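Local coordinates for Cow rumen GH26 endo-mannanase (Metagenome, PDB 6UEH), which probably hydrolyses internal beta-1,4-mannosidic linkages of mannans such as galactomannan, using a GH26 catalytic barrel that is joined to a calcium-binding CBM6-type accessory domain, at residues 142-147 against 153-158; 159-164 against 444-449; 412-417 against 422-427; 361-366 against 372-377; 346-349 against 353-356. One frame throughout, in Å; residues are numbered along the deposited sequence.

Contact 1 (142-147 against 153-158)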
# COMPACT_ATOMS: atom_id res chain seq x y z
N ASP A 142 6.18 16.69 4.08
CA ASP A 142 6.28 17.70 3.03
C ASP A 142 5.61 17.21 1.75
O ASP A 142 5.97 16.16 1.22
CB ASP A 142 7.74 18.08 2.76
CG ASP A 142 7.88 19.09 1.64
OD1 ASP A 142 6.97 19.92 1.46
OD2 ASP A 142 8.91 19.05 0.93
N THR A 143 4.64 17.98 1.26
CA THR A 143 3.87 17.56 0.10
C THR A 143 4.23 18.34 -1.16
O THR A 143 3.41 18.48 -2.07
CB THR A 143 2.36 17.70 0.36
OG1 THR A 143 2.09 18.94 1.00
CG2 THR A 143 1.86 16.56 1.24
N LYS A 144 5.46 18.85 -1.23
CA LYS A 144 5.95 19.46 -2.46
C LYS A 144 6.10 18.38 -3.51
O LYS A 144 6.72 17.35 -3.26
CB LYS A 144 7.28 20.18 -2.23
CG LYS A 144 7.72 21.05 -3.41
CD LYS A 144 9.09 21.66 -3.17
CE LYS A 144 9.42 22.74 -4.21
NZ LYS A 144 9.42 22.22 -5.60
N LEU A 145 5.51 18.60 -4.68
CA LEU A 145 5.54 17.60 -5.74
C LEU A 145 6.95 17.42 -6.30
O LEU A 145 7.77 18.34 -6.25
CB LEU A 145 4.56 17.97 -6.85
CG LEU A 145 3.09 17.76 -6.47
CD1 LEU A 145 2.16 18.34 -7.52
CD2 LEU A 145 2.81 16.28 -6.25
N SER A 146 7.23 16.23 -6.83
CA SER A 146 8.56 15.92 -7.35
C SER A 146 8.88 16.69 -8.62
O SER A 146 10.04 16.98 -8.90
CB SER A 146 8.69 14.41 -7.61
OG SER A 146 7.70 13.97 -8.52
N ASP A 147 7.85 17.01 -9.40
CA ASP A 147 8.01 17.82 -10.60
C ASP A 147 8.12 19.29 -10.21
O ASP A 147 7.16 19.87 -9.70
CB ASP A 147 6.83 17.60 -11.56
CG ASP A 147 7.06 18.21 -12.94
OD1 ASP A 147 7.90 19.13 -13.08
OD2 ASP A 147 6.38 17.78 -13.90
N GLU A 153 -2.76 23.64 -9.96
CA GLU A 153 -3.86 22.75 -9.61
C GLU A 153 -3.35 21.45 -9.00
O GLU A 153 -3.92 20.95 -8.03
CB GLU A 153 -4.73 22.45 -10.83
CG GLU A 153 -5.51 23.65 -11.37
CD GLU A 153 -4.66 24.57 -12.22
OE1 GLU A 153 -3.57 24.15 -12.65
OE2 GLU A 153 -5.09 25.72 -12.46
N ALA A 154 -2.27 20.91 -9.56
CA ALA A 154 -1.68 19.67 -9.06
C ALA A 154 -1.12 19.86 -7.65
O ALA A 154 -1.35 19.03 -6.77
CB ALA A 154 -0.60 19.18 -10.00
N GLN A 155 -0.38 20.94 -7.45
CA GLN A 155 0.25 21.21 -6.16
C GLN A 155 -0.80 21.50 -5.09
O GLN A 155 -0.67 21.08 -3.94
CB GLN A 155 1.24 22.37 -6.27
CG GLN A 155 2.02 22.63 -4.99
CD GLN A 155 2.80 21.41 -4.53
OE1 GLN A 155 3.83 21.05 -5.11
NE2 GLN A 155 2.30 20.75 -3.49
N LYS A 156 -1.85 22.23 -5.47
CA LYS A 156 -2.94 22.53 -4.54
C LYS A 156 -3.69 21.26 -4.14
O LYS A 156 -4.09 21.11 -2.99
CB LYS A 156 -3.89 23.56 -5.15
CG LYS A 156 -3.36 24.98 -5.08
CD LYS A 156 -4.04 25.90 -6.09
CE LYS A 156 -5.50 26.11 -5.78
NZ LYS A 156 -6.13 27.06 -6.75
N LEU A 157 -3.88 20.35 -5.10
CA LEU A 157 -4.52 19.07 -4.79
C LEU A 157 -3.66 18.26 -3.82
O LEU A 157 -4.16 17.74 -2.83
CB LEU A 157 -4.77 18.26 -6.08
CG LEU A 157 -5.25 16.82 -5.90
CD1 LEU A 157 -6.48 16.74 -5.01
CD2 LEU A 157 -5.54 16.18 -7.26
N GLN A 158 -2.36 18.16 -4.11
CA GLN A 158 -1.45 17.41 -3.25
C GLN A 158 -1.41 17.99 -1.84
O GLN A 158 -1.33 17.25 -0.86
CB GLN A 158 -0.04 17.38 -3.86
CG GLN A 158 0.97 16.54 -3.08
CD GLN A 158 0.83 15.05 -3.33
OE1 GLN A 158 -0.26 14.55 -3.61
NE2 GLN A 158 1.94 14.33 -3.23
O HOH W 1 4.72 15.19 -2.55
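The amide of Q155 meets the backbone of T143 and L145 edge-on and uses both of its ends. NE2 of Q155 donates to T143 O at 2.9 Å (165° at the hydrogen), arriving about 35° above the carbonyl plane, while T143 O itself lies almost in the amide plane. L145 N returns a bond of 3.0 Å to Q155 OE1, in the plane of that carbonyl and on a lone pair. A bend at chi2 (57°) turns the amide from the helix flank onto the loop. L145 runs past Q155 in the opposite direction and splits its branches: CD1 rests on A154 CB (3.8 Å), CD2 on Q158 CG (3.7 Å). The amide of Q158 passes beyond L145, where NE2 bonds to D381 O and to a water that also donates to K144 O. An alanine at Q155 is likely to leave both T143 O and L145 N without these partners and the loop less firmly tied. Residues 142-147 are thus strapped along helix 152-164, whose L157 and Q158 touch I358 at the start of strand 357-362, as expected of a helix covering the N-terminal end of a TIM barrel.

Contact 2 (159-164 against 444-449); sequences DYLGSV and AWLYFC
The closure of the GH26 TIM barrel brings L161 and V164 of helix 152-164 against L446. Residues 444-449 are not a regular strand, yet L446 and Y447 make backbone hydrogen bonds to I424 and L426 of strand 423-429, and L446 and F448 make them to I170 of strand 169-174. That double pairing places 444-449 between these two strands, consistent with the place of a stave that closes the barrel. Helix 152-164 passes by its beginning, and L161 also touches M423 and I170, the early residues of the flanking strands.

Across the interface itself there are no hydrogen bonds; 120 Å² is buried, and the packing is apolar. L446 supplies the loop's side of the packing. The first torsion of L446 (173°) swings CG away from its own amide nitrogen and carries the branched end to the helix, although CB does not point straight there. CD2 of L446 meets the side chain of L161 low down, 4.2 Å from L161 CB. CD1 of L446 approaches the helix backbone instead and lies 3.7 Å from L161 O. L161 O also accepts V164 N at 3.2 Å, an i to i+3 bond, so the CD1 methyl packs beside an oxygen already engaged in the helix. The spacing is ordinary for van der Waals packing, with no sign of strain. V164 adds a second, lighter touch, its CG2 lying 4.3 Å from L446 CD1.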
# COMPACT_ATOMS: atom_id res chain seq x y z
N ASP A 159 -1.46 19.32 -1.75
CA ASP A 159 -1.44 19.97 -0.45
C ASP A 159 -2.73 19.71 0.32
O ASP A 159 -2.71 19.54 1.54
CB ASP A 159 -1.21 21.48 -0.60
CG ASP A 159 0.25 21.81 -0.81
OD1 ASP A 159 1.11 21.04 -0.32
OD2 ASP A 159 0.55 22.82 -1.47
N TYR A 160 -3.86 19.69 -0.39
CA TYR A 160 -5.13 19.34 0.25
C TYR A 160 -5.06 17.93 0.82
O TYR A 160 -5.51 17.68 1.95
CB TYR A 160 -6.30 19.44 -0.72
CG TYR A 160 -7.54 18.76 -0.16
CD1 TYR A 160 -8.31 19.39 0.81
CD2 TYR A 160 -7.91 17.48 -0.57
CE1 TYR A 160 -9.43 18.77 1.34
CE2 TYR A 160 -9.03 16.86 -0.04
CZ TYR A 160 -9.78 17.51 0.91
OH TYR A 160 -10.90 16.90 1.44
N LEU A 161 -4.53 17.00 0.03
CA LEU A 161 -4.37 15.62 0.47
C LEU A 161 -3.50 15.54 1.72
O LEU A 161 -3.82 14.82 2.66
CB LEU A 161 -3.76 14.76 -0.65
CG LEU A 161 -4.57 14.69 -1.95
CD1 LEU A 161 -3.82 13.90 -3.02
CD2 LEU A 161 -5.94 14.08 -1.69
N GLY A 162 -2.41 16.30 1.72
CA GLY A 162 -1.53 16.36 2.86
C GLY A 162 -2.21 16.92 4.09
O GLY A 162 -1.84 16.61 5.22
N SER A 163 -3.23 17.76 3.87
CA SER A 163 -3.91 18.44 4.97
C SER A 163 -4.86 17.51 5.72
O SER A 163 -5.22 17.78 6.86
CB SER A 163 -4.67 19.66 4.45
OG SER A 163 -5.87 19.29 3.80
N VAL A 164 -5.25 16.41 5.08
CA VAL A 164 -6.16 15.47 5.73
C VAL A 164 -5.46 14.15 6.06
O VAL A 164 -6.03 13.29 6.74
CB VAL A 164 -7.39 15.18 4.85
CG1 VAL A 164 -8.16 16.48 4.59
CG2 VAL A 164 -6.98 14.52 3.54
N ALA A 444 -3.39 4.91 8.71
CA ALA A 444 -3.70 6.21 8.11
C ALA A 444 -3.67 6.23 6.59
O ALA A 444 -3.22 7.21 5.99
CB ALA A 444 -2.73 7.26 8.65
N TRP A 445 -4.16 5.15 5.96
CA TRP A 445 -4.32 5.12 4.51
C TRP A 445 -5.00 6.40 4.02
O TRP A 445 -6.05 6.78 4.55
CB TRP A 445 -5.16 3.91 4.07
CG TRP A 445 -4.66 2.57 4.53
CD1 TRP A 445 -5.14 1.83 5.57
CD2 TRP A 445 -3.60 1.79 3.94
NE1 TRP A 445 -4.44 0.65 5.68
CE2 TRP A 445 -3.49 0.60 4.68
CE3 TRP A 445 -2.74 1.99 2.86
CZ2 TRP A 445 -2.56 -0.38 4.39
CZ3 TRP A 445 -1.81 1.01 2.56
CH2 TRP A 445 -1.72 -0.16 3.32
N LEU A 446 -4.40 7.06 3.04
CA LEU A 446 -4.91 8.34 2.55
C LEU A 446 -6.30 8.22 1.94
O LEU A 446 -7.16 9.07 2.19
CB LEU A 446 -3.95 8.94 1.51
CG LEU A 446 -4.45 10.19 0.79
CD1 LEU A 446 -4.72 11.32 1.78
CD2 LEU A 446 -3.45 10.63 -0.27
N TYR A 447 -6.51 7.19 1.13
CA TYR A 447 -7.83 6.94 0.57
C TYR A 447 -8.05 5.45 0.30
O TYR A 447 -7.12 4.65 0.40
CB TYR A 447 -8.04 7.76 -0.72
CG TYR A 447 -7.26 7.33 -1.96
CD1 TYR A 447 -7.77 6.37 -2.83
CD2 TYR A 447 -6.05 7.92 -2.29
CE1 TYR A 447 -7.08 6.00 -3.98
CE2 TYR A 447 -5.35 7.55 -3.43
CZ TYR A 447 -5.87 6.59 -4.27
OH TYR A 447 -5.18 6.22 -5.41
N PHE A 448 -9.30 5.08 0.01
CA PHE A 448 -9.61 3.72 -0.40
C PHE A 448 -10.32 3.75 -1.75
O PHE A 448 -10.84 4.79 -2.16
CB PHE A 448 -10.47 2.98 0.64
CG PHE A 448 -11.81 3.62 0.92
CD1 PHE A 448 -12.87 3.47 0.04
CD2 PHE A 448 -12.02 4.33 2.09
CE1 PHE A 448 -14.11 4.04 0.30
CE2 PHE A 448 -13.26 4.89 2.37
CZ PHE A 448 -14.30 4.75 1.47
N CYS A 449 -10.34 2.61 -2.44
CA CYS A 449 -10.92 2.55 -3.77
C CYS A 449 -11.19 1.11 -4.20
O CYS A 449 -10.30 0.43 -4.71
CB CYS A 449 -9.99 3.23 -4.78
SG CYS A 449 -10.68 3.39 -6.44

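Contact 3 (412-417 against 422-427); sequences YTLLNF and KMISLA
I424 drives its CD1 methyl into the backbone of helix 408-417 at the junction of L414 and L415. The methyl carbon lies 3.4 Å from L414 C and only 3.2 Å from L415 N, a tight fit against the peptide group. CB of L414, at 3.6 Å, and CB of L415, at 3.9 Å, approach the same I424 CD1, so one methyl is shared by two consecutive helix residues. The extended end of I424 (chi2 -175°) carries CD1 this far, while the shorter branch CG2 stays behind and meets L414 CD1 at 4.0 Å. L414 and I424 cross at a slant, with two points of contact, whereas L415 is touched only at its base.

The backbone of I424 is used elsewhere: its N is bonded to Y165 OH. Helix and strand belong to one beta-alpha-beta unit, strand 382-387, helix 408-417, strand 423-429, and L414 also touches Y385 of its first strand. With three buried aliphatic residues and no hydrogen bond between the segments, this helix-to-sheet interface rests on shape, and its closeness depends on a methyl group seated directly on the peptide backbone.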
# COMPACT_ATOMS: atom_id res chain seq x y z
N TYR A 412 2.48 0.55 7.84
CA TYR A 412 3.69 1.07 8.46
C TYR A 412 4.97 0.49 7.85
O TYR A 412 6.03 1.11 7.93
CB TYR A 412 3.65 0.84 9.97
CG TYR A 412 2.74 1.84 10.64
CD1 TYR A 412 3.16 3.15 10.83
CD2 TYR A 412 1.46 1.49 11.05
CE1 TYR A 412 2.33 4.09 11.43
CE2 TYR A 412 0.63 2.42 11.65
CZ TYR A 412 1.07 3.72 11.83
OH TYR A 412 0.25 4.65 12.42
N THR A 413 4.86 -0.69 7.23
CA THR A 413 5.98 -1.23 6.47
C THR A 413 6.27 -0.33 5.27
O THR A 413 7.42 0.04 5.01
CB THR A 413 5.70 -2.67 5.99
OG1 THR A 413 5.59 -3.54 7.13
CG2 THR A 413 6.83 -3.17 5.09
N LEU A 414 5.21 0.03 4.55
CA LEU A 414 5.32 0.94 3.41
C LEU A 414 5.78 2.32 3.86
O LEU A 414 6.55 2.98 3.16
CB LEU A 414 3.99 1.04 2.67
CG LEU A 414 3.53 -0.24 1.95
CD1 LEU A 414 2.15 -0.06 1.34
CD2 LEU A 414 4.54 -0.63 0.89
N LEU A 415 5.31 2.77 5.02
CA LEU A 415 5.68 4.08 5.54
C LEU A 415 7.17 4.16 5.80
O LEU A 415 7.83 5.13 5.44
CB LEU A 415 4.88 4.40 6.81
CG LEU A 415 5.10 5.78 7.46
CD1 LEU A 415 3.80 6.30 8.03
CD2 LEU A 415 6.17 5.71 8.55
N ASN A 416 7.70 3.13 6.45
CA ASN A 416 9.11 3.11 6.75
C ASN A 416 9.96 2.90 5.50
O ASN A 416 11.11 3.34 5.46
CB ASN A 416 9.41 2.03 7.80
CG ASN A 416 8.92 2.43 9.18
OD1 ASN A 416 9.53 3.26 9.85
ND2 ASN A 416 7.80 1.85 9.60
N PHE A 417 9.40 2.25 4.49
CA PHE A 417 10.06 2.12 3.19
C PHE A 417 10.46 3.49 2.65
O PHE A 417 11.59 3.70 2.23
CB PHE A 417 9.17 1.40 2.17
CG PHE A 417 9.31 -0.09 2.17
CD1 PHE A 417 10.31 -0.72 2.89
CD2 PHE A 417 8.43 -0.88 1.43
CE1 PHE A 417 10.43 -2.10 2.88
CE2 PHE A 417 8.55 -2.25 1.41
CZ PHE A 417 9.55 -2.87 2.14
N LYS A 422 6.45 10.07 1.71
CA LYS A 422 5.35 10.01 0.76
C LYS A 422 4.08 9.54 1.47
O LYS A 422 4.13 8.71 2.38
CB LYS A 422 5.68 9.06 -0.40
CG LYS A 422 7.03 9.31 -1.06
CD LYS A 422 7.09 10.65 -1.77
CE LYS A 422 8.47 10.90 -2.35
NZ LYS A 422 8.56 12.19 -3.09
N MET A 423 2.94 10.08 1.05
CA MET A 423 1.65 9.62 1.56
C MET A 423 1.34 8.24 1.02
O MET A 423 1.76 7.88 -0.08
CB MET A 423 0.54 10.60 1.19
CG MET A 423 0.63 11.94 1.90
SD MET A 423 -0.69 13.06 1.41
CE MET A 423 -0.29 13.34 -0.31
N ILE A 424 0.61 7.45 1.80
CA ILE A 424 0.29 6.08 1.43
C ILE A 424 -1.21 5.86 1.39
O ILE A 424 -1.94 6.31 2.27
CB ILE A 424 0.91 5.09 2.42
CG1 ILE A 424 2.40 5.39 2.56
CG2 ILE A 424 0.70 3.65 1.96
CD1 ILE A 424 3.09 4.43 3.40
N SER A 425 -1.67 5.15 0.36
CA SER A 425 -3.10 4.93 0.17
C SER A 425 -3.45 3.49 -0.21
O SER A 425 -2.57 2.70 -0.56
CB SER A 425 -3.62 5.87 -0.91
OG SER A 425 -3.07 5.54 -2.17
N LEU A 426 -4.73 3.18 -0.14
CA LEU A 426 -5.26 1.94 -0.71
C LEU A 426 -5.75 2.25 -2.12
O LEU A 426 -6.92 2.58 -2.32
CB LEU A 426 -6.38 1.36 0.15
CG LEU A 426 -5.97 0.82 1.52
CD1 LEU A 426 -7.20 0.44 2.34
CD2 LEU A 426 -5.04 -0.37 1.36
N ALA A 427 -4.85 2.16 -3.09
CA ALA A 427 -5.15 2.53 -4.47
C ALA A 427 -6.21 1.62 -5.09
O ALA A 427 -6.99 2.05 -5.94
CB ALA A 427 -3.88 2.51 -5.31

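Contact 4 (361-366 against 372-377); sequences QNLYAW and QWYAGD
Q361 and L363, where strand 357-362 runs out at the C-terminal end of the GH26 TIM barrel, are overlaid by W373, Y374 and A375 of the loop leading to strand 382-387.

Hydrogen bonding centres on Q361. Its chain is extended beyond CG (chi2 174°) and sets the amide under the loop, where A375 N donates to Q361 OE1 at 2.9 Å (159° at the hydrogen), in the carbonyl plane and on a lone pair. The other end, NE2, is bonded to Y337 OH of helix 334-351, so the amide is held at both ends and its rotation is fixed. A leucine in place of Q361 would probably leave A375 N and Y337 OH without these mates and the loop freer to shift. A water within 2.8 Å of W373 O and 2.6 Å of N362 O can donate to either; with more acceptors near it than protons, it need not serve both at once. Within the loop, Y374 OH donates to D377 OD1 at 2.6 Å, meeting the lone pair that faces away from the other carboxylate oxygen.

Apolar packing comes from L363. CD2 of L363 lies 3.9 Å from Y374 CB, and CD1 of L363 reaches the ring at Y374 CD1, 4.0 Å away. L363 is backed in turn by L414 and I383.

Aromatic contacts complete the group. Q361 OE1 comes 3.4 Å from Y374 CD1, the amide and ring planes standing 62° apart. One face of that ring carries the backbone of the turn: G376 N sits 3.5 Å above the plane of the Y374 ring, over its centre.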
# COMPACT_ATOMS: atom_id res chain seq x y z
N GLN A 361 2.94 5.50 -7.25
CA GLN A 361 3.54 4.21 -7.57
C GLN A 361 3.12 3.16 -6.56
O GLN A 361 3.18 3.39 -5.35
CB GLN A 361 5.06 4.33 -7.62
CG GLN A 361 5.76 3.03 -8.02
CD GLN A 361 7.25 3.21 -8.19
OE1 GLN A 361 7.95 3.64 -7.27
NE2 GLN A 361 7.75 2.89 -9.38
N ASN A 362 2.69 2.00 -7.06
CA ASN A 362 2.37 0.89 -6.18
C ASN A 362 3.62 0.29 -5.57
O ASN A 362 4.67 0.23 -6.21
CB ASN A 362 1.60 -0.20 -6.95
CG ASN A 362 0.09 0.03 -6.94
OD1 ASN A 362 -0.53 0.19 -7.99
ND2 ASN A 362 -0.50 0.02 -5.75
N LEU A 363 3.52 -0.13 -4.32
CA LEU A 363 4.54 -0.96 -3.70
C LEU A 363 3.84 -2.08 -2.97
O LEU A 363 2.67 -1.96 -2.59
CB LEU A 363 5.41 -0.14 -2.74
CG LEU A 363 6.41 0.85 -3.34
CD1 LEU A 363 7.09 1.66 -2.24
CD2 LEU A 363 7.45 0.13 -4.18
N TYR A 364 4.54 -3.19 -2.79
CA TYR A 364 4.04 -4.26 -1.93
C TYR A 364 4.91 -4.35 -0.68
O TYR A 364 5.91 -3.65 -0.57
CB TYR A 364 4.00 -5.59 -2.69
CG TYR A 364 2.86 -5.65 -3.68
CD1 TYR A 364 1.59 -6.07 -3.29
CD2 TYR A 364 3.05 -5.26 -5.00
CE1 TYR A 364 0.55 -6.12 -4.20
CE2 TYR A 364 2.01 -5.31 -5.92
CZ TYR A 364 0.76 -5.74 -5.51
OH TYR A 364 -0.28 -5.78 -6.41
N ALA A 365 4.52 -5.21 0.25
CA ALA A 365 5.24 -5.33 1.51
C ALA A 365 5.57 -6.78 1.83
O ALA A 365 5.61 -7.16 3.00
CB ALA A 365 4.43 -4.70 2.64
N TRP A 366 5.79 -7.58 0.80
CA TRP A 366 6.08 -9.00 0.98
C TRP A 366 7.36 -9.23 1.77
O TRP A 366 7.42 -10.09 2.64
CB TRP A 366 6.19 -9.71 -0.38
CG TRP A 366 5.05 -9.47 -1.31
CD1 TRP A 366 5.12 -8.99 -2.59
CD2 TRP A 366 3.66 -9.71 -1.05
NE1 TRP A 366 3.87 -8.91 -3.14
CE2 TRP A 366 2.95 -9.35 -2.22
CE3 TRP A 366 2.94 -10.19 0.05
CZ2 TRP A 366 1.56 -9.45 -2.31
CZ3 TRP A 366 1.56 -10.29 -0.05
CH2 TRP A 366 0.89 -9.92 -1.22
N GLN A 372 12.81 -2.49 -3.71
CA GLN A 372 13.61 -2.39 -4.92
C GLN A 372 12.75 -1.99 -6.12
O GLN A 372 13.28 -1.65 -7.18
CB GLN A 372 14.33 -3.71 -5.21
CG GLN A 372 15.33 -4.10 -4.14
CD GLN A 372 16.19 -5.28 -4.55
OE1 GLN A 372 16.39 -5.53 -5.74
NE2 GLN A 372 16.70 -6.01 -3.57
N TRP A 373 11.44 -2.01 -5.95
CA TRP A 373 10.51 -1.60 -7.00
C TRP A 373 10.12 -0.13 -6.86
O TRP A 373 9.26 0.36 -7.60
CB TRP A 373 9.26 -2.48 -6.99
CG TRP A 373 9.54 -3.93 -7.26
CD1 TRP A 373 9.97 -4.86 -6.37
CD2 TRP A 373 9.41 -4.60 -8.52
NE1 TRP A 373 10.11 -6.08 -6.99
CE2 TRP A 373 9.77 -5.95 -8.31
CE3 TRP A 373 9.01 -4.20 -9.80
CZ2 TRP A 373 9.75 -6.89 -9.34
CZ3 TRP A 373 9.00 -5.14 -10.82
CH2 TRP A 373 9.37 -6.47 -10.58
N TYR A 374 10.74 0.56 -5.90
CA TYR A 374 10.48 1.98 -5.68
C TYR A 374 11.42 2.83 -6.53
O TYR A 374 12.63 2.63 -6.52
CB TYR A 374 10.64 2.32 -4.19
CG TYR A 374 10.42 3.77 -3.84
CD1 TYR A 374 9.25 4.43 -4.22
CD2 TYR A 374 11.36 4.47 -3.10
CE1 TYR A 374 9.04 5.76 -3.89
CE2 TYR A 374 11.16 5.80 -2.76
CZ TYR A 374 10.00 6.43 -3.16
OH TYR A 374 9.80 7.75 -2.82
N ALA A 375 10.85 3.77 -7.28
CA ALA A 375 11.62 4.55 -8.24
C ALA A 375 12.38 5.72 -7.60
O ALA A 375 13.17 6.38 -8.26
CB ALA A 375 10.72 5.07 -9.33
N GLY A 376 12.13 5.97 -6.32
CA GLY A 376 12.85 7.01 -5.60
C GLY A 376 12.03 8.27 -5.35
O GLY A 376 11.06 8.54 -6.06
N ASP A 377 12.44 9.04 -4.35
CA ASP A 377 11.71 10.23 -3.91
C ASP A 377 11.53 11.27 -5.01
O ASP A 377 10.56 12.03 -5.00
CB ASP A 377 12.40 10.88 -2.72
CG ASP A 377 12.34 10.02 -1.47
OD1 ASP A 377 11.50 9.10 -1.41
OD2 ASP A 377 13.13 10.28 -0.54
O HOH W 2 6.58 -0.45 -7.87

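Contact 5 (346-349 against 353-356); sequences DKLT and DLHN
L348 O receives L354 N at 2.8 Å (161° at the hydrogen), closing the C-terminal end of helix 334-351 before strand 357-362 of the GH26 barrel. The bond runs from residue i+6 back to residue i, consistent with the widened, pi-type turn at 347-349. D353 breaks the helix with a positive phi (54°), a left-handed residue that turns the chain so that L354 N faces L348 O.

Around this bond the backbones press together through two CA-H...O contacts: D353 CA to T349 O at 3.3 Å, and T349 CA to L354 O at 3.4 Å. The side chains of L348 and L354 meet at their ends, CD2 of L348 lying 4.0 Å from CD1 of L354; beyond them, I289 and L296 of helix 280-301 pack on L348 and L354 respectively.

H355 then comes up to T349. CE1 of H355 approaches T349 O to 3.1 Å, obliquely to the ring. The ring is fixed by carboxylates at both nitrogens. NE2 of H355 donates to D353 OD1 at 2.6 Å, a pairing that is not coplanar: OD1 of D353 lies nearly in the imidazole plane, yet NE2 of H355 stands well above the plane of the carboxylate, 43° out of it. ND1 is hydrogen-bonded to D147 OD2 in the loop ahead of helix 152-164; two acidic neighbours would probably stabilise a protonated imidazole.

Further out, the amide of Q300 holds the backbone of the turn, NE2 bonded to D353 O and OE1 to H355 N.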
# COMPACT_ATOMS: atom_id res chain seq x y z
N ASP A 346 10.19 10.89 -17.32
CA ASP A 346 10.98 11.85 -18.08
C ASP A 346 10.30 12.21 -19.40
O ASP A 346 10.30 13.37 -19.81
CB ASP A 346 12.38 11.31 -18.35
CG ASP A 346 13.22 11.21 -17.08
OD1 ASP A 346 12.81 11.79 -16.05
OD2 ASP A 346 14.29 10.57 -17.13
N LYS A 347 9.73 11.22 -20.07
CA LYS A 347 9.06 11.45 -21.35
C LYS A 347 7.86 12.38 -21.20
O LYS A 347 7.70 13.32 -21.98
CB LYS A 347 8.61 10.12 -21.97
CG LYS A 347 9.63 9.48 -22.90
CD LYS A 347 9.86 10.34 -24.13
CE LYS A 347 10.80 9.65 -25.12
NZ LYS A 347 12.17 9.46 -24.58
N LEU A 348 7.01 12.12 -20.21
CA LEU A 348 5.79 12.91 -20.02
C LEU A 348 6.09 14.33 -19.55
O LEU A 348 5.47 15.28 -20.02
CB LEU A 348 4.85 12.22 -19.03
CG LEU A 348 4.17 10.92 -19.48
CD1 LEU A 348 3.05 10.54 -18.52
CD2 LEU A 348 3.64 11.05 -20.91
N THR A 349 7.04 14.47 -18.62
CA THR A 349 7.31 15.78 -18.03
C THR A 349 8.20 16.65 -18.92
O THR A 349 8.00 17.86 -19.00
CB THR A 349 7.98 15.66 -16.64
OG1 THR A 349 9.23 14.97 -16.75
CG2 THR A 349 7.07 14.92 -15.67
N ASP A 353 5.90 17.91 -21.83
CA ASP A 353 5.67 19.09 -20.99
C ASP A 353 4.41 18.96 -20.13
O ASP A 353 3.67 19.93 -19.94
CB ASP A 353 5.60 20.35 -21.86
CG ASP A 353 5.93 21.61 -21.09
OD1 ASP A 353 6.68 21.52 -20.09
OD2 ASP A 353 5.46 22.70 -21.49
N LEU A 354 4.18 17.76 -19.61
CA LEU A 354 3.03 17.51 -18.74
C LEU A 354 3.44 17.64 -17.27
O LEU A 354 4.38 16.98 -16.82
CB LEU A 354 2.45 16.13 -19.02
CG LEU A 354 1.77 15.98 -20.38
CD1 LEU A 354 1.56 14.51 -20.73
CD2 LEU A 354 0.44 16.71 -20.38
N HIS A 355 2.73 18.48 -16.53
CA HIS A 355 3.11 18.76 -15.15
C HIS A 355 1.90 18.77 -14.21
O HIS A 355 2.00 19.20 -13.06
CB HIS A 355 3.84 20.10 -15.06
CG HIS A 355 4.99 20.21 -16.02
ND1 HIS A 355 6.17 19.54 -15.85
CD2 HIS A 355 5.11 20.92 -17.18
CE1 HIS A 355 6.99 19.82 -16.85
NE2 HIS A 355 6.37 20.66 -17.67
N ASN A 356 0.77 18.28 -14.71
CA ASN A 356 -0.47 18.27 -13.94
C ASN A 356 -0.70 16.95 -13.23
O ASN A 356 -1.81 16.66 -12.78
CB ASN A 356 -1.66 18.57 -14.86
CG ASN A 356 -1.79 17.55 -15.98
OD1 ASN A 356 -0.79 17.03 -16.49
ND2 ASN A 356 -3.02 17.25 -16.37

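Overall arrangement
All five contacts lie in the GH26 barrel or the loop entering it, whereas the calcium is bound by the CBM6-type domain. Contacts 1 and 2 share helix 152-164 and are joined by T143 OG1 to D159 OD1 (2.7 Å). Contact 1 also reaches contact 5, D147 OD2 to H355 ND1 being 2.6 Å. Contact 3 is nested within the loop closed by contact 2, and L446 N to I424 O (2.7 Å) joins them. K422 NZ meets D377 O at 2.8 Å, connecting contacts 3 and 4. The centres of contacts 4 and 5 are about 21 Å apart: 357-362 starts after contact 5 and ends at contact 4, at the barrel end where GH26 enzymes have their active site.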